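Restriction endonuclease THAI (Thermoplasma acidophilum, PDB 3NDH) is a restriction endonuclease that binds and probably cleaves specific DNA sites, intercalating into the duplex without flipping bases out. Local coordinates at residues 61-64 / 65-69. Numbering follows the deposited sequence.
Sequences LRER and IISSL. With nucleotides of chain C.
Ser67 and Ser68 meet the carbonyls of Glu63 and Arg64 in a local, one-turn contact within helix 58-74, which packs between helix 27-46 and the central mixed sheet. The i to i+4 backbone ladder is the evidence for regular helix: Ile66 N lies 3.1 Å from Arg62 O in its carbonyl plane, and Ser67 N lies 2.8 Å from Glu63 O with a nearly straight N-H...O angle of 176°. Arg64 O is gripped twice, by Ser68 N and by Ser68 OG at 2.7 Å, from opposite faces of its plane. Ser68 can fold back this way because OG stands beside its own backbone N (chi1 -63°). A water lying 2.7 Å from Glu63 OE2 donates to that oxygen and also bonds Ser67 OG, linking the two side chains through solvent; Arg50 of the second subunit forms a salt bridge with the same OE2. Ile66 packs on Ile101 and Val139 of the sheet, and Ile65 on Leu37 of helix 27-46. Arg62, extended from CG to NE, brings the edge of its guanidinium to the phosphate of DA9 of chain C: NH1 lies 2.6 Å and NH2 2.9 Å from the single oxygen OP1, a forked grip, and Thr103 also bonds NH1. Cut back to an alanine, this position is likely to leave OP1 without its charged mate and Thr103 without its arginine partner. With Glu63 near Asp91, a sodium ligand, the helix carries DNA-contacting and metal-proximal side chains on one turn, consistent with the active-site region of a PD-(D/E)XK nuclease fold.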
loop_
_atom_site.group_PDB
_atom_site.type_symbol
_atom_site.label_atom_id
_atom_site.label_comp_id
_atom_site.label_asym_id
_atom_site.label_seq_id
_atom_site.Cartn_x
_atom_site.Cartn_y
_atom_site.Cartn_z
ATOM N N LEU A 61 -7.067 -0.858 2.564
ATOM C CA LEU A 61 -7.823 -1.598 3.543
ATOM C C LEU A 61 -9.139 -0.895 3.945
ATOM O O LEU A 61 -10.182 -1.520 4.080
ATOM C CB LEU A 61 -6.912 -1.880 4.745
ATOM C CG LEU A 61 -7.383 -2.888 5.787
ATOM C CD1 LEU A 61 -7.901 -4.196 5.161
ATOM C CD2 LEU A 61 -6.258 -3.177 6.783
ATOM N N ARG A 62 -9.099 0.428 4.126
ATOM C CA ARG A 62 -10.327 1.194 4.371
ATOM C C ARG A 62 -11.317 0.987 3.237
ATOM O O ARG A 62 -12.504 0.890 3.460
ATOM C CB ARG A 62 -9.975 2.677 4.443
ATOM C CG ARG A 62 -9.200 3.087 5.671
ATOM C CD ARG A 62 -8.785 4.531 5.490
ATOM N NE ARG A 62 -7.944 5.038 6.554
ATOM C CZ ARG A 62 -7.147 6.096 6.423
ATOM N NH1 ARG A 62 -7.086 6.737 5.280
ATOM N NH2 ARG A 62 -6.407 6.492 7.445
ATOM N N GLU A 63 -10.823 0.913 2.006
ATOM C CA GLU A 63 -11.686 0.687 0.839
ATOM C C GLU A 63 -12.426 -0.635 0.973
ATOM O O GLU A 63 -13.628 -0.695 0.704
ATOM C CB GLU A 63 -10.847 0.679 -0.425
ATOM C CG GLU A 63 -11.623 0.489 -1.722
ATOM C CD GLU A 63 -10.693 -0.049 -2.775
ATOM O OE1 GLU A 63 -9.638 0.592 -3.072
ATOM O OE2 GLU A 63 -10.983 -1.161 -3.281
ATOM N N ARG A 64 -11.734 -1.683 1.421
ATOM C CA ARG A 64 -12.392 -2.971 1.659
ATOM C C ARG A 64 -13.559 -2.849 2.626
ATOM O O ARG A 64 -14.600 -3.460 2.447
ATOM C CB ARG A 64 -11.407 -4.009 2.200
ATOM C CG ARG A 64 -10.447 -4.521 1.197
ATOM C CD ARG A 64 -9.856 -5.854 1.644
ATOM N NE ARG A 64 -8.632 -6.103 0.932
ATOM C CZ ARG A 64 -7.494 -6.470 1.503
ATOM N NH1 ARG A 64 -7.431 -6.702 2.809
ATOM N NH2 ARG A 64 -6.433 -6.645 0.748
ATOM N N ILE A 65 -13.352 -2.056 3.676
ATOM C CA ILE A 65 -14.363 -1.836 4.699
ATOM C C ILE A 65 -15.589 -1.148 4.096
ATOM O O ILE A 65 -16.744 -1.506 4.392
ATOM C CB ILE A 65 -13.795 -1.027 5.886
ATOM C CG1 ILE A 65 -12.800 -1.900 6.656
ATOM C CG2 ILE A 65 -14.895 -0.542 6.814
ATOM C CD1 ILE A 65 -11.803 -1.165 7.570
ATOM N N ILE A 66 -15.367 -0.151 3.242
ATOM C CA ILE A 66 -16.483 0.554 2.623
ATOM C C ILE A 66 -17.187 -0.337 1.610
ATOM O O ILE A 66 -18.419 -0.387 1.574
ATOM C CB ILE A 66 -16.020 1.894 1.990
ATOM C CG1 ILE A 66 -15.451 2.850 3.058
ATOM C CG2 ILE A 66 -17.144 2.559 1.206
ATOM C CD1 ILE A 66 -16.440 3.224 4.169
ATOM N N SER A 67 -16.435 -1.067 0.788
ATOM C CA SER A 67 -17.093 -2.014 -0.123
ATOM C C SER A 67 -17.931 -3.052 0.630
ATOM O O SER A 67 -18.983 -3.475 0.169
ATOM C CB SER A 67 -16.072 -2.727 -0.990
ATOM O OG SER A 67 -15.380 -1.797 -1.827
ATOM N N SER A 68 -17.433 -3.463 1.789
ATOM C CA SER A 68 -18.128 -4.423 2.631
ATOM C C SER A 68 -19.417 -3.867 3.222
ATOM O O SER A 68 -20.386 -4.619 3.439
ATOM C CB SER A 68 -17.210 -4.936 3.727
ATOM O OG SER A 68 -16.116 -5.637 3.156
ATOM N N LEU A 69 -19.465 -2.557 3.466
ATOM C CA LEU A 69 -20.729 -1.920 3.853
ATOM C C LEU A 69 -21.755 -2.054 2.744
ATOM O O LEU A 69 -22.908 -2.314 3.002
ATOM C CB LEU A 69 -20.490 -0.443 4.206
ATOM C CG LEU A 69 -21.709 0.336 4.673
ATOM C CD1 LEU A 69 -22.184 -0.153 6.018
ATOM C CD2 LEU A 69 -21.345 1.822 4.691
ATOM P P DA C 9 -4.816 9.620 5.177
ATOM O OP1 DA C 9 -5.822 8.883 5.983
ATOM O OP2 DA C 9 -5.119 11.013 4.722
ATOM O "O5'" DA C 9 -3.438 9.642 5.983
ATOM C "C5'" DA C 9 -2.689 8.431 6.172
ATOM C "C4'" DA C 9 -1.300 8.722 6.709
ATOM O "O4'" DA C 9 -0.502 9.410 5.718
ATOM C "C3'" DA C 9 -1.225 9.586 7.966
ATOM O "O3'" DA C 9 -0.152 9.120 8.797
ATOM C "C2'" DA C 9 -0.931 10.968 7.402
ATOM C "C1'" DA C 9 0.015 10.620 6.266
ATOM N N9 DA C 9 0.078 11.604 5.183
ATOM C C8 DA C 9 -0.982 12.133 4.491
ATOM N N7 DA C 9 -0.631 12.953 3.528
ATOM C C5 DA C 9 0.755 12.977 3.599
ATOM C C6 DA C 9 1.734 13.650 2.841
ATOM N N6 DA C 9 1.458 14.454 1.808
ATOM N N1 DA C 9 3.026 13.459 3.177
ATOM C C2 DA C 9 3.309 12.644 4.201
ATOM N N3 DA C 9 2.485 11.957 4.986
ATOM C C4 DA C 9 1.206 12.164 4.628
HETATM O O HOH W 1 -13.024 -2.802 -2.651
#